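Local coordinates for protein peptide ABC transporter permease (Staphylococcus hominis, PDB 6HZP) that probably couples the inward movement of protons to the uptake of peptides across the cell membrane, and binds the peptide-like prodrug 5-aminolevulinic acid, at residues S5-G10 and R201-S206; F23-E28 and M156-G161. All coordinates share one frame; numbering follows the deposited sequence.

Contact 1: S5-G10 and R201-S206; sequences SIPQKG and RKNLGS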
loop_
_atom_site.group_PDB
_atom_site.type_symbol
_atom_site.label_atom_id
_atom_site.label_comp_id
_atom_site.label_asym_id
_atom_site.label_seq_id
_atom_site.Cartn_x
_atom_site.Cartn_y
_atom_site.Cartn_z
ATOM N N SER A 5 26.344 3.553 -19.642
ATOM C CA SER A 5 25.992 4.966 -19.505
ATOM C C SER A 5 25.823 5.433 -18.051
ATOM O O SER A 5 25.452 6.596 -17.862
ATOM C CB SER A 5 24.717 5.271 -20.299
ATOM O OG SER A 5 23.514 4.825 -19.690
ATOM N N ILE A 6 26.058 4.560 -17.028
ATOM C CA ILE A 6 25.833 4.933 -15.623
ATOM C C ILE A 6 26.973 4.557 -14.647
ATOM O O ILE A 6 27.664 3.557 -14.867
ATOM C CB ILE A 6 24.481 4.330 -15.132
ATOM C CG1 ILE A 6 24.453 2.784 -15.205
ATOM C CG2 ILE A 6 23.324 4.896 -15.919
ATOM C CD1 ILE A 6 23.575 2.148 -14.170
ATOM N N PRO A 7 27.125 5.298 -13.515
ATOM C CA PRO A 7 28.132 4.901 -12.505
ATOM C C PRO A 7 27.712 3.618 -11.776
ATOM O O PRO A 7 26.548 3.504 -11.396
ATOM C CB PRO A 7 28.171 6.092 -11.531
ATOM C CG PRO A 7 27.280 7.125 -12.096
ATOM C CD PRO A 7 26.373 6.490 -13.077
ATOM N N GLN A 8 28.645 2.665 -11.575
ATOM C CA GLN A 8 28.344 1.386 -10.922
ATOM C C GLN A 8 28.606 1.394 -9.419
ATOM O O GLN A 8 28.251 0.421 -8.750
ATOM C CB GLN A 8 29.083 0.220 -11.620
ATOM C CG GLN A 8 28.369 -0.270 -12.894
ATOM C CD GLN A 8 26.973 -0.785 -12.589
ATOM O OE1 GLN A 8 26.789 -1.683 -11.768
ATOM N NE2 GLN A 8 25.950 -0.203 -13.194
ATOM N N LYS A 9 29.184 2.494 -8.879
ATOM C CA LYS A 9 29.433 2.687 -7.449
ATOM C C LYS A 9 29.039 4.135 -7.104
ATOM O O LYS A 9 28.530 4.847 -7.970
ATOM C CB LYS A 9 30.917 2.431 -7.147
ATOM C CG LYS A 9 31.314 0.960 -7.176
ATOM C CD LYS A 9 30.883 0.226 -5.911
ATOM C CE LYS A 9 31.253 -1.236 -5.930
ATOM N NZ LYS A 9 30.951 -1.903 -4.636
ATOM N N GLY A 10 29.226 4.545 -5.853
ATOM C CA GLY A 10 28.954 5.915 -5.439
ATOM C C GLY A 10 27.906 6.109 -4.371
ATOM O O GLY A 10 27.780 7.229 -3.876
ATOM N N ARG A 201 19.966 12.681 -15.015
ATOM C CA ARG A 201 20.678 12.415 -16.277
ATOM C C ARG A 201 22.077 11.814 -16.109
ATOM O O ARG A 201 22.403 10.858 -16.825
ATOM C CB ARG A 201 20.751 13.665 -17.180
ATOM C CG ARG A 201 19.417 14.011 -17.873
ATOM C CD ARG A 201 18.945 15.440 -17.666
ATOM N NE ARG A 201 19.016 15.820 -16.249
ATOM C CZ ARG A 201 19.814 16.746 -15.710
ATOM N NH1 ARG A 201 20.632 17.467 -16.477
ATOM N NH2 ARG A 201 19.799 16.959 -14.403
ATOM N N LYS A 202 22.898 12.361 -15.194
ATOM C CA LYS A 202 24.259 11.851 -14.995
ATOM C C LYS A 202 24.329 10.525 -14.218
ATOM O O LYS A 202 25.310 9.795 -14.381
ATOM C CB LYS A 202 25.159 12.910 -14.330
ATOM C CG LYS A 202 25.470 14.116 -15.234
ATOM C CD LYS A 202 26.530 13.817 -16.313
ATOM C CE LYS A 202 27.901 14.333 -15.954
ATOM N NZ LYS A 202 28.912 13.952 -16.975
ATOM N N ASN A 203 23.310 10.203 -13.391
ATOM C CA ASN A 203 23.308 8.993 -12.566
ATOM C C ASN A 203 22.462 7.838 -13.105
ATOM O O ASN A 203 22.768 6.688 -12.789
ATOM C CB ASN A 203 22.879 9.340 -11.142
ATOM C CG ASN A 203 23.711 10.428 -10.522
ATOM O OD1 ASN A 203 23.221 11.474 -10.133
ATOM N ND2 ASN A 203 24.994 10.233 -10.416
ATOM N N LEU A 204 21.396 8.125 -13.877
ATOM C CA LEU A 204 20.514 7.093 -14.442
ATOM C C LEU A 204 20.754 6.860 -15.934
ATOM O O LEU A 204 20.281 5.849 -16.450
ATOM C CB LEU A 204 19.035 7.423 -14.166
ATOM C CG LEU A 204 18.681 7.799 -12.725
ATOM C CD1 LEU A 204 17.212 8.179 -12.596
ATOM C CD2 LEU A 204 18.974 6.666 -11.780
ATOM N N GLY A 205 21.538 7.726 -16.596
ATOM C CA GLY A 205 21.896 7.574 -18.008
ATOM C C GLY A 205 20.724 7.273 -18.922
ATOM O O GLY A 205 19.677 7.921 -18.815
ATOM N N SER A 206 20.863 6.248 -19.788
ATOM C CA SER A 206 19.805 5.846 -20.720
ATOM C C SER A 206 18.818 4.816 -20.125
ATOM O O SER A 206 17.924 4.377 -20.849
ATOM C CB SER A 206 20.416 5.282 -21.998
ATOM O OG SER A 206 20.998 4.010 -21.773
HETATM O O HOH W 1 23.902 4.808 -11.165
#

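Contact 2: F23-E28 and M156-G161; sequences FVEFWE and MSVNLG. With FVT (5-azanyl-4-oxidanylidene-pentanoic acid), chain B.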
loop_
_atom_site.group_PDB
_atom_site.type_symbol
_atom_site.label_atom_id
_atom_site.label_comp_id
_atom_site.label_asym_id
_atom_site.label_seq_id
_atom_site.Cartn_x
_atom_site.Cartn_y
_atom_site.Cartn_z
ATOM N N PHE A 23 16.562 9.347 -2.222
ATOM C CA PHE A 23 16.131 10.697 -1.842
ATOM C C PHE A 23 14.728 11.033 -2.393
ATOM O O PHE A 23 13.903 11.585 -1.672
ATOM C CB PHE A 23 17.151 11.726 -2.343
ATOM C CG PHE A 23 17.060 13.104 -1.733
ATOM C CD1 PHE A 23 16.267 14.086 -2.313
ATOM C CD2 PHE A 23 17.864 13.460 -0.660
ATOM C CE1 PHE A 23 16.250 15.385 -1.801
ATOM C CE2 PHE A 23 17.827 14.753 -0.134
ATOM C CZ PHE A 23 17.026 15.709 -0.711
ATOM N N VAL A 24 14.454 10.669 -3.654
ATOM C CA VAL A 24 13.154 10.906 -4.310
ATOM C C VAL A 24 12.042 10.076 -3.635
ATOM O O VAL A 24 10.978 10.619 -3.317
ATOM C CB VAL A 24 13.254 10.587 -5.829
ATOM C CG1 VAL A 24 11.887 10.632 -6.505
ATOM C CG2 VAL A 24 14.232 11.529 -6.526
ATOM N N GLU A 25 12.278 8.758 -3.452
ATOM C CA GLU A 25 11.302 7.863 -2.826
ATOM C C GLU A 25 11.067 8.202 -1.340
ATOM O O GLU A 25 9.934 8.069 -0.875
ATOM C CB GLU A 25 11.685 6.380 -3.032
ATOM C CG GLU A 25 10.617 5.372 -2.609
ATOM C CD GLU A 25 9.280 5.392 -3.339
ATOM O OE1 GLU A 25 8.376 4.633 -2.917
ATOM O OE2 GLU A 25 9.126 6.148 -4.327
ATOM N N PHE A 26 12.105 8.680 -0.613
ATOM C CA PHE A 26 11.943 9.127 0.771
ATOM C C PHE A 26 10.930 10.281 0.830
ATOM O O PHE A 26 9.975 10.223 1.608
ATOM C CB PHE A 26 13.277 9.623 1.373
ATOM C CG PHE A 26 13.075 10.313 2.703
ATOM C CD1 PHE A 26 12.862 9.576 3.859
ATOM C CD2 PHE A 26 12.965 11.696 2.780
ATOM C CE1 PHE A 26 12.628 10.214 5.079
ATOM C CE2 PHE A 26 12.700 12.328 3.997
ATOM C CZ PHE A 26 12.528 11.585 5.136
ATOM N N TRP A 27 11.178 11.343 0.035
ATOM C CA TRP A 27 10.341 12.545 0.020
ATOM C C TRP A 27 8.933 12.288 -0.526
ATOM O O TRP A 27 7.969 12.884 -0.027
ATOM C CB TRP A 27 11.051 13.711 -0.711
ATOM C CG TRP A 27 12.103 14.378 0.147
ATOM C CD1 TRP A 27 13.456 14.290 -0.007
ATOM C CD2 TRP A 27 11.887 15.019 1.417
ATOM N NE1 TRP A 27 14.096 14.882 1.060
ATOM C CE2 TRP A 27 13.156 15.339 1.948
ATOM C CE3 TRP A 27 10.739 15.389 2.140
ATOM C CZ2 TRP A 27 13.310 16.021 3.167
ATOM C CZ3 TRP A 27 10.892 16.052 3.350
ATOM C CH2 TRP A 27 12.162 16.373 3.847
ATOM N N GLU A 28 8.787 11.365 -1.485
ATOM C CA GLU A 28 7.467 11.029 -2.009
ATOM C C GLU A 28 6.659 10.200 -0.984
ATOM O O GLU A 28 5.447 10.413 -0.856
ATOM C CB GLU A 28 7.596 10.292 -3.351
ATOM C CG GLU A 28 6.258 9.981 -4.002
ATOM C CD GLU A 28 5.577 8.702 -3.565
ATOM O OE1 GLU A 28 6.286 7.711 -3.277
ATOM O OE2 GLU A 28 4.328 8.696 -3.494
ATOM N N MET A 156 14.176 1.082 2.648
ATOM C CA MET A 156 14.436 1.777 3.914
ATOM C C MET A 156 13.881 3.193 3.773
ATOM O O MET A 156 13.293 3.695 4.720
ATOM C CB MET A 156 15.934 1.872 4.241
ATOM C CG MET A 156 16.411 0.847 5.209
ATOM S SD MET A 156 18.218 0.844 5.325
ATOM C CE MET A 156 18.523 2.580 5.693
ATOM N N SER A 157 14.077 3.838 2.599
ATOM C CA SER A 157 13.569 5.188 2.335
ATOM C C SER A 157 12.044 5.250 2.480
ATOM O O SER A 157 11.517 6.240 2.993
ATOM C CB SER A 157 13.983 5.674 0.945
ATOM O OG SER A 157 13.281 5.045 -0.113
ATOM N N VAL A 158 11.352 4.160 2.082
ATOM C CA VAL A 158 9.900 4.031 2.186
ATOM C C VAL A 158 9.492 4.052 3.674
ATOM O O VAL A 158 8.621 4.832 4.055
ATOM C CB VAL A 158 9.386 2.749 1.467
ATOM C CG1 VAL A 158 7.893 2.540 1.704
ATOM C CG2 VAL A 158 9.692 2.784 -0.030
ATOM N N ASN A 159 10.131 3.215 4.506
ATOM C CA ASN A 159 9.813 3.153 5.935
ATOM C C ASN A 159 10.305 4.371 6.714
ATOM O O ASN A 159 9.672 4.720 7.707
ATOM C CB ASN A 159 10.315 1.854 6.561
ATOM C CG ASN A 159 9.572 0.652 6.034
ATOM O OD1 ASN A 159 8.336 0.571 6.137
ATOM N ND2 ASN A 159 10.287 -0.301 5.438
ATOM N N LEU A 160 11.392 5.035 6.264
ATOM C CA LEU A 160 11.897 6.246 6.928
ATOM C C LEU A 160 10.929 7.426 6.761
ATOM O O LEU A 160 10.704 8.150 7.726
ATOM C CB LEU A 160 13.304 6.628 6.436
ATOM C CG LEU A 160 14.440 5.776 6.996
ATOM C CD1 LEU A 160 15.678 5.901 6.141
ATOM C CD2 LEU A 160 14.744 6.148 8.450
ATOM N N GLY A 161 10.375 7.603 5.562
ATOM C CA GLY A 161 9.395 8.646 5.282
ATOM C C GLY A 161 8.084 8.395 6.008
ATOM O O GLY A 161 7.491 9.323 6.564
HETATM C C1 FVT B . 2.493 1.627 6.574
HETATM C C3 FVT B . 4.529 0.441 5.721
HETATM O O2 FVT B . 4.395 -0.755 5.875
HETATM C C4 FVT B . 5.244 1.008 4.510
HETATM N N FVT B . 6.186 0.099 3.880
HETATM C C FVT B . 3.990 1.421 6.730
HETATM C C2 FVT B . 1.809 2.058 7.839
HETATM O O FVT B . 1.046 1.339 8.456
HETATM O O1 FVT B . 2.094 3.285 8.201
#

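Contact 1: S5-G10 and R201-S206
Ser5 OG accepts a hydrogen bond from Ser206 N at 3.0 Å. The bond is almost straight, with an N-H...O angle of 175°. It falls at the C-terminal end of helix 178-204, where Gly205 leaves helical geometry with positive phi. The N-terminal segment 5-10 thus docks on a glycine-terminated helix end. Ser206 OG adds a weak bond to Ser5 OG at 3.4 Å. Ser5 OG also bonds to Thr2 O, so three partners surround this one hydroxyl. Gly205 O turns elsewhere, to Arg88 NH1.

A water forms the second polar link. It donates to Pro7 O at 3.0 Å and to Asn203 O at 2.7 Å, and so ties the N-terminal loop to a carbonyl of the last helical turn.

Packing fills in between these links. Gly205 has no CB, and Ser5 OG and Ile6 CG2 take its place; Ser5 OG comes within 3.6 Å of Gly205 CA. The chi1 of Ile6 (61°) sets CG2 beside its own backbone N. Ile6 CG2 reaches the carbonyl end of the helix, 3.2 Å from Leu204 O. Next to it the Pro7 ring touches with its CD edge: CD lies 3.6 Å from Asn203 O and 3.7 Å from Lys202 O.

Contact 2: F23-E28 and M156-G161
Phe26 and Glu25 reach from helix 16-44 to two parts of helix 147-174. Both helices belong to the N-terminal bundle of the major facilitator fold. The short segments run nearly alongside each other, with axes 7.7 Å apart and a crossing angle of -30°. Glu25, Glu28 and Arg29 form the ExxER signature of the POT family, which is linked to proton coupling.

Phe26 extends with CG anti to its backbone N (chi1 170°). This lays the CD1-CE1 side of the ring obliquely along the backbone of the other helix. CE1 lies 3.5 Å from Gly161 N, where glycine presents bare backbone, and 3.9 Å from Leu160 CB. On its other side the ring meets Trp27, with Phe26 CE2 3.6 Å above the indole plane of Trp27, over its centre. An edge of Phe26 is thus set over the face of its neighbour.

Glu25 and Val158 lie side by side and point the same way. Glu25 bends at chi2, and its CG packs against Val158 CG2. Its OE1 has a long, weak ion pair with Arg29. Ser157 points toward helix 16-44 and fits against the bases of Glu25 and Phe26, with its OG 3.6 Å from Glu25 CB. That hydroxyl bonds within its own helix, to Phe154 O.

The other methyl of Val158 faces the substrate pocket: CG1 is 3.7 Å from the amino N of 5-aminolevulinic acid. Val158 therefore touches both the glutamate and the ligand. Asn159 holds the same amino group, with the ligand N donating to Asn159 OD1 at 3.2 Å.

How the contacts relate
The two contacts lie about 20 Å apart, centre to centre, and do not touch. Contact 2 is the deeper one. Its centre is about 14 Å from the centre of the chain, against about 29 Å for contact 1. The helices are related all the same. Helix 147-174 of contact 2 is followed directly by helix 178-204 of contact 1, and helix 16-44 of contact 2 also touches Asn203 and Leu204. Their chemistry follows their place. At the periphery, contact 1 joins a loop to a helix end through direct and water-borne polar links. Contact 2 joins mid-helix faces by close packing, and its polar bond goes to the bound ligand.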